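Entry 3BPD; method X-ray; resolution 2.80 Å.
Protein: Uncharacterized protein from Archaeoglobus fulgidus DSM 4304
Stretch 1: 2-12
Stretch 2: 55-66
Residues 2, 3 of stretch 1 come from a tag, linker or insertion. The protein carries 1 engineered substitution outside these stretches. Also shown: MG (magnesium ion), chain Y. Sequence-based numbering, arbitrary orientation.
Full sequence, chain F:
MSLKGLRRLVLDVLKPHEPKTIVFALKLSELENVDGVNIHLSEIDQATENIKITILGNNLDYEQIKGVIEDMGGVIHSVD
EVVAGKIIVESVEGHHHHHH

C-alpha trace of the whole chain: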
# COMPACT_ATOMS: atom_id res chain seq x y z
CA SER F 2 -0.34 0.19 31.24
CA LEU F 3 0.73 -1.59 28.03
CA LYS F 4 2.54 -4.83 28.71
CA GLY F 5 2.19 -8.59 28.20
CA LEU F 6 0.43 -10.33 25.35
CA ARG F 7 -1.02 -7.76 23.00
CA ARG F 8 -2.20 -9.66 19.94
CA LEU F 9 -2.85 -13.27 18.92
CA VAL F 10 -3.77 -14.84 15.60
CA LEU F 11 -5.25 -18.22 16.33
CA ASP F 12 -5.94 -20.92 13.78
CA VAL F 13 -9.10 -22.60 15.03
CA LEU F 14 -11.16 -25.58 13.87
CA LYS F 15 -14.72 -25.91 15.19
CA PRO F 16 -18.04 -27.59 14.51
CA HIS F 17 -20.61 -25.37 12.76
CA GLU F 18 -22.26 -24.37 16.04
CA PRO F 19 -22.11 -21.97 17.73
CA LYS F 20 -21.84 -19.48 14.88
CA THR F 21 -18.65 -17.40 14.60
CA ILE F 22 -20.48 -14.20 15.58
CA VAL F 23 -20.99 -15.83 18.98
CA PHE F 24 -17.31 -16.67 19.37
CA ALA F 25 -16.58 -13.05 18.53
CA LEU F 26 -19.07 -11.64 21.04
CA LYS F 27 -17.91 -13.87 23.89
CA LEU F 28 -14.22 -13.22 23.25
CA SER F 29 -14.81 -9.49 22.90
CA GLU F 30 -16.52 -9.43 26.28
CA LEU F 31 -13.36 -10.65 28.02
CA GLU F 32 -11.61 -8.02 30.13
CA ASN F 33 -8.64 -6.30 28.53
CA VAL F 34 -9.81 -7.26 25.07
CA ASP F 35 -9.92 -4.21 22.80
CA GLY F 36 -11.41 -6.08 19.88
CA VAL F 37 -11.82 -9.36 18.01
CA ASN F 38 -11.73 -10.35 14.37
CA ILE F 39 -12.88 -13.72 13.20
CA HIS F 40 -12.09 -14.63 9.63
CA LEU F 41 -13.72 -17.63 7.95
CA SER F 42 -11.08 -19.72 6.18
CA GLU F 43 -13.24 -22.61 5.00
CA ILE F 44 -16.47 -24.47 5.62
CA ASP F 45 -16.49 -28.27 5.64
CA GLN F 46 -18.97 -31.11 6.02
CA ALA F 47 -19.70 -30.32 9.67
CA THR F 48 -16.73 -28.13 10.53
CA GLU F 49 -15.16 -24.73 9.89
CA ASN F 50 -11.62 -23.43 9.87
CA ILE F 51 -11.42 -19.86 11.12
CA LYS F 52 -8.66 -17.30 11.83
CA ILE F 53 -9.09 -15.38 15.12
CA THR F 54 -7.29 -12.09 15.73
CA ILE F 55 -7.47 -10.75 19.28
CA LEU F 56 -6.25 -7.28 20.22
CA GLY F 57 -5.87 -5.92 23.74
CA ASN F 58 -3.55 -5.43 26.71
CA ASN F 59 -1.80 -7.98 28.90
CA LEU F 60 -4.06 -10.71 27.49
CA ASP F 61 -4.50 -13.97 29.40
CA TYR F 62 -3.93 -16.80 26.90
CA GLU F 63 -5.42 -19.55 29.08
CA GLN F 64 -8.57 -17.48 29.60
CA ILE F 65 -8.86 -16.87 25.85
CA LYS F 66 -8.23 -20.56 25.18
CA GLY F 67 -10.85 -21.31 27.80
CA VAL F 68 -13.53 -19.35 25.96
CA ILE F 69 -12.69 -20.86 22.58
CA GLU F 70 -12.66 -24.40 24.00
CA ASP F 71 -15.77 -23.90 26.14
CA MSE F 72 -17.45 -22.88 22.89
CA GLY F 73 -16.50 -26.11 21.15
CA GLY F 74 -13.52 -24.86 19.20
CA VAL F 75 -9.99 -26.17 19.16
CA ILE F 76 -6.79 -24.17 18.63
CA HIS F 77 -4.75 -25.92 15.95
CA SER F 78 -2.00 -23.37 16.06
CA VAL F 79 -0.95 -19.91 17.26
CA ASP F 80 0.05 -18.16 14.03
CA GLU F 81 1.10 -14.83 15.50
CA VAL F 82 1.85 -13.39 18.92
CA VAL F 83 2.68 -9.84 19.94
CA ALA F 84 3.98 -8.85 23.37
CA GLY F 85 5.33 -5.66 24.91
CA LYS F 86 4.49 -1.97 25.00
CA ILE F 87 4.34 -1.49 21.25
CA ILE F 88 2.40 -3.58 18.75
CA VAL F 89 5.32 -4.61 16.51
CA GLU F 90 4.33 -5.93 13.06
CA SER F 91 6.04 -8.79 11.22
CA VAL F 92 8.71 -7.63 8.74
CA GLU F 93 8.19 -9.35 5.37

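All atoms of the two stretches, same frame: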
# COMPACT_ATOMS: atom_id res chain seq x y z
N SER F 2 -1.79 0.02 31.61
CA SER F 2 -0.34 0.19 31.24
C SER F 2 0.02 -0.94 30.28
O SER F 2 -0.03 -2.11 30.64
CB SER F 2 0.57 0.10 32.47
OG SER F 2 1.93 0.15 32.03
N LEU F 3 0.39 -0.59 29.05
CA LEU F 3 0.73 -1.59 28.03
C LEU F 3 1.92 -2.50 28.29
O LEU F 3 3.07 -2.08 28.28
CB LEU F 3 0.93 -0.90 26.71
CG LEU F 3 -0.27 0.04 26.59
CD1 LEU F 3 -0.20 0.97 25.42
CD2 LEU F 3 -1.48 -0.85 26.57
N LYS F 4 1.57 -3.77 28.48
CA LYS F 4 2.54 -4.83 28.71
C LYS F 4 1.91 -6.20 28.44
O LYS F 4 0.73 -6.27 28.15
CB LYS F 4 3.10 -4.75 30.13
CG LYS F 4 2.18 -5.29 31.20
CD LYS F 4 2.64 -4.90 32.56
CE LYS F 4 1.49 -5.03 33.51
NZ LYS F 4 1.81 -4.41 34.83
N GLY F 5 2.72 -7.25 28.44
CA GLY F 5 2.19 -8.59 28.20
C GLY F 5 1.81 -8.94 26.77
O GLY F 5 2.34 -8.39 25.80
N LEU F 6 0.90 -9.90 26.65
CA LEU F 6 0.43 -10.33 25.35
C LEU F 6 -0.42 -9.19 24.83
O LEU F 6 -1.21 -8.62 25.58
CB LEU F 6 -0.41 -11.59 25.46
CG LEU F 6 0.26 -12.87 25.95
CD1 LEU F 6 -0.75 -14.00 25.82
CD2 LEU F 6 1.53 -13.16 25.15
N ARG F 7 -0.26 -8.86 23.56
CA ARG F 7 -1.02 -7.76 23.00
C ARG F 7 -1.89 -8.17 21.83
O ARG F 7 -2.96 -7.59 21.60
CB ARG F 7 -0.05 -6.64 22.63
CG ARG F 7 0.60 -6.01 23.88
CD ARG F 7 -0.23 -4.85 24.43
NE ARG F 7 0.22 -3.58 23.85
CZ ARG F 7 -0.59 -2.60 23.46
NH1 ARG F 7 -1.90 -2.73 23.59
NH2 ARG F 7 -0.08 -1.48 22.94
N ARG F 8 -1.44 -9.18 21.09
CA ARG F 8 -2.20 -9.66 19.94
C ARG F 8 -1.92 -11.14 19.61
O ARG F 8 -0.78 -11.61 19.68
CB ARG F 8 -1.91 -8.78 18.72
CG ARG F 8 -2.94 -8.90 17.60
CD ARG F 8 -2.59 -7.99 16.44
NE ARG F 8 -1.40 -8.45 15.74
CZ ARG F 8 -0.72 -7.73 14.85
NH1 ARG F 8 -1.13 -6.50 14.55
NH2 ARG F 8 0.37 -8.22 14.29
N LEU F 9 -2.97 -11.86 19.26
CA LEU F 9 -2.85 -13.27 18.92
C LEU F 9 -3.62 -13.58 17.64
O LEU F 9 -4.71 -13.05 17.40
CB LEU F 9 -3.41 -14.15 20.06
CG LEU F 9 -2.72 -14.09 21.42
CD1 LEU F 9 -3.59 -14.70 22.51
CD2 LEU F 9 -1.39 -14.81 21.31
N VAL F 10 -3.05 -14.42 16.79
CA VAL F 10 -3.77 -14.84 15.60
C VAL F 10 -3.86 -16.34 15.79
O VAL F 10 -2.86 -17.05 15.72
CB VAL F 10 -3.02 -14.48 14.29
CG1 VAL F 10 -3.73 -15.14 13.10
CG2 VAL F 10 -2.97 -12.96 14.10
N LEU F 11 -5.05 -16.81 16.09
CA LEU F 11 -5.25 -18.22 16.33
C LEU F 11 -5.93 -18.97 15.19
O LEU F 11 -6.93 -18.53 14.65
CB LEU F 11 -6.07 -18.39 17.61
CG LEU F 11 -5.48 -17.66 18.82
CD1 LEU F 11 -6.24 -18.04 20.06
CD2 LEU F 11 -4.01 -18.03 18.97
N ASP F 12 -5.35 -20.10 14.81
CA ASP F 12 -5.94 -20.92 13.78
C ASP F 12 -6.85 -21.88 14.54
O ASP F 12 -6.37 -22.71 15.31
CB ASP F 12 -4.88 -21.73 13.04
CG ASP F 12 -5.49 -22.79 12.16
OD1 ASP F 12 -4.74 -23.68 11.70
OD2 ASP F 12 -6.72 -22.74 11.92
N ILE F 55 -7.08 -11.40 18.04
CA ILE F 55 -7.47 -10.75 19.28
C ILE F 55 -6.49 -9.64 19.64
O ILE F 55 -5.27 -9.86 19.70
CB ILE F 55 -7.49 -11.74 20.44
CG1 ILE F 55 -8.35 -12.93 20.07
CG2 ILE F 55 -8.06 -11.08 21.68
CD1 ILE F 55 -8.37 -13.99 21.13
N LEU F 56 -7.03 -8.45 19.86
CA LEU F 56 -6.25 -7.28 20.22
C LEU F 56 -6.59 -6.88 21.65
O LEU F 56 -7.72 -7.07 22.10
CB LEU F 56 -6.57 -6.12 19.27
CG LEU F 56 -5.76 -4.84 19.52
CD1 LEU F 56 -4.28 -5.18 19.34
CD2 LEU F 56 -6.18 -3.72 18.58
N GLY F 57 -5.62 -6.34 22.38
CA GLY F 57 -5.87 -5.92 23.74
C GLY F 57 -4.60 -5.66 24.52
O GLY F 57 -3.54 -5.47 23.93
N ASN F 58 -4.71 -5.65 25.85
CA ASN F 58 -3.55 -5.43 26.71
C ASN F 58 -3.35 -6.52 27.74
O ASN F 58 -4.30 -6.98 28.36
CB ASN F 58 -3.65 -4.11 27.46
CG ASN F 58 -2.39 -3.80 28.21
OD1 ASN F 58 -2.38 -2.94 29.10
ND2 ASN F 58 -1.31 -4.48 27.87
N ASN F 59 -2.11 -6.95 27.91
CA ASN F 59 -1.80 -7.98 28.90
C ASN F 59 -2.83 -9.11 28.87
O ASN F 59 -3.37 -9.52 29.90
CB ASN F 59 -1.77 -7.32 30.28
CG ASN F 59 -1.02 -8.15 31.31
OD1 ASN F 59 0.12 -8.54 31.07
ND2 ASN F 59 -1.66 -8.41 32.45
N LEU F 60 -3.10 -9.64 27.67
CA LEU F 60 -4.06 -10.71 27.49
C LEU F 60 -3.69 -11.98 28.23
O LEU F 60 -2.51 -12.32 28.34
CB LEU F 60 -4.22 -11.05 26.01
CG LEU F 60 -4.61 -10.00 24.97
CD1 LEU F 60 -4.73 -10.72 23.63
CD2 LEU F 60 -5.93 -9.31 25.31
N ASP F 61 -4.70 -12.71 28.70
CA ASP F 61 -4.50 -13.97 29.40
C ASP F 61 -4.80 -15.13 28.43
O ASP F 61 -5.96 -15.49 28.21
CB ASP F 61 -5.44 -14.03 30.62
CG ASP F 61 -5.43 -15.37 31.31
OD1 ASP F 61 -5.91 -15.43 32.46
OD2 ASP F 61 -4.96 -16.37 30.72
N TYR F 62 -3.76 -15.71 27.85
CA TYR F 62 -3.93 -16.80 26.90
C TYR F 62 -4.84 -17.93 27.38
O TYR F 62 -5.75 -18.34 26.66
CB TYR F 62 -2.57 -17.39 26.49
CG TYR F 62 -2.72 -18.45 25.43
CD1 TYR F 62 -3.21 -18.13 24.15
CD2 TYR F 62 -2.42 -19.78 25.71
CE1 TYR F 62 -3.40 -19.12 23.19
CE2 TYR F 62 -2.60 -20.77 24.75
CZ TYR F 62 -3.09 -20.44 23.50
OH TYR F 62 -3.26 -21.45 22.57
N GLU F 63 -4.59 -18.46 28.57
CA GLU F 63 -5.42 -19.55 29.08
C GLU F 63 -6.90 -19.14 29.05
O GLU F 63 -7.75 -19.87 28.55
CB GLU F 63 -5.00 -19.92 30.51
CG GLU F 63 -3.57 -20.49 30.64
CD GLU F 63 -3.33 -21.81 29.87
OE1 GLU F 63 -4.13 -22.76 30.03
OE2 GLU F 63 -2.34 -21.87 29.11
N GLN F 64 -7.20 -17.96 29.59
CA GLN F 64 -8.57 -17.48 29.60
C GLN F 64 -9.15 -17.45 28.19
O GLN F 64 -10.28 -17.88 27.97
CB GLN F 64 -8.63 -16.09 30.23
CG GLN F 64 -10.05 -15.55 30.35
CD GLN F 64 -10.08 -14.11 30.85
OE1 GLN F 64 -9.34 -13.26 30.35
NE2 GLN F 64 -10.95 -13.84 31.82
N ILE F 65 -8.39 -16.93 27.23
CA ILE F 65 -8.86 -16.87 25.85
C ILE F 65 -9.07 -18.28 25.30
O ILE F 65 -10.05 -18.55 24.61
CB ILE F 65 -7.86 -16.11 24.95
CG1 ILE F 65 -7.89 -14.62 25.30
CG2 ILE F 65 -8.21 -16.31 23.49
CD1 ILE F 65 -6.85 -13.78 24.60
N LYS F 66 -8.14 -19.18 25.62
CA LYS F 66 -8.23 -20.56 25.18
C LYS F 66 -9.47 -21.18 25.83
O LYS F 66 -10.19 -21.98 25.23
CB LYS F 66 -6.97 -21.33 25.59
CG LYS F 66 -6.99 -22.80 25.19
CD LYS F 66 -5.77 -23.55 25.71
CE LYS F 66 -5.95 -25.06 25.48
NZ LYS F 66 -4.80 -25.92 25.89
MG MG Y . -2.52 -23.72 11.63

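Stretch 2 enters as a strand, turns a corner at Asn-58 and Asn-59, and leaves as the first turn of a helix; strand 6-12 pairs with the strand and meets the helix through side chains, while the residues before it, with Leu-6 and Arg-7, meet the corner. The axes of strands 6-12 and 55-57 approach to 4.9 Å at 172° between their N-to-C directions, so the pairing is antiparallel, and the two stretches together bury 778 Å².

Ile-55 sets the register. It forms a hydrogen-bonded antiparallel pair with Leu-9, the two bonds closing a ring: Ile-55 N donates to Leu-9 O at 3.0 Å (163° at the hydrogen), and Leu-9 N donates to Ile-55 O at 3.1 Å (153°). The same carbonyl receives a CA-H...O contact, Arg-8 CA to Ile-55 O at 3.1 Å. Leu-56 faces Arg-8 as a non-hydrogen-bonded pair, their CA atoms 4.7 Å apart, as expected one step along from Ile-55. The side chains of this pair lie on the other face of the sheet from Leu-9 and Ile-55. There the aliphatic part of the arginine passes the leucine, Arg-8 CG to Leu-56 CD1 at 4.3 Å, while the guanidinium finds its partners elsewhere in the structure.

Gly-57 bonds to Arg-7 twice, through backbone and side chain. Gly-57 N to Arg-7 O is 3.0 Å, but the 134° angle makes it a weak bond. Arg-7 NH1 to Gly-57 O, 3.2 Å and 155°, is better directed, and the carbonyl lies at the guanidinium edge, where the N-H groups point. Although Arg-7 starts away from stretch 2 along its CA-to-CB bond, its side chain folds back to make this contact. Glycine suits the site: with phi/psi of 165/-161, an ideal CB would jam against the preceding carbonyl and come within 2.6 Å of Leu-60 CD2.

At the corner, the side chain of Asn-58 sits among the backbone atoms of the tag-derived Ser-2 and of Lys-4, and its amide orientation is uncertain. Asn-59 N makes a weak bond to Lys-4 O (2.9 Å, 122°). Its side chain packs over Gly-5, with Asn-59 OD1 3.5 Å from Gly-5 CA; an ideal CB on Gly-5 would lie only 2.2 Å from that oxygen, and the positive phi there also favours glycine.

Leu-60 brings the chain back to apolar contact. Its N donates to Leu-6 O at 3.0 Å and 164°, and Leu-60 CB meets Leu-6 CB at 3.9 Å. Asp-61 then caps the helix: its OD2 accepts from Gln-64 N at 3.0 Å and 176°, satisfying an amide free at the helix start.

The helix adds a hydrophobic layer. Tyr-62 CB lies 3.9 Å from Leu-6 CD1, and Leu-9 CD1 approaches Tyr-62 CD1 at the ring edge, 3.8 Å away. Ile-65 points toward the strand, with Ile-65 CD1 4.0 Å from Leu-9 CD1 and Ile-65 CG2 4.3 Å from Leu-11 CD1. The alternate residues Leu-9 and Leu-11 thus share contacts with both helix residues.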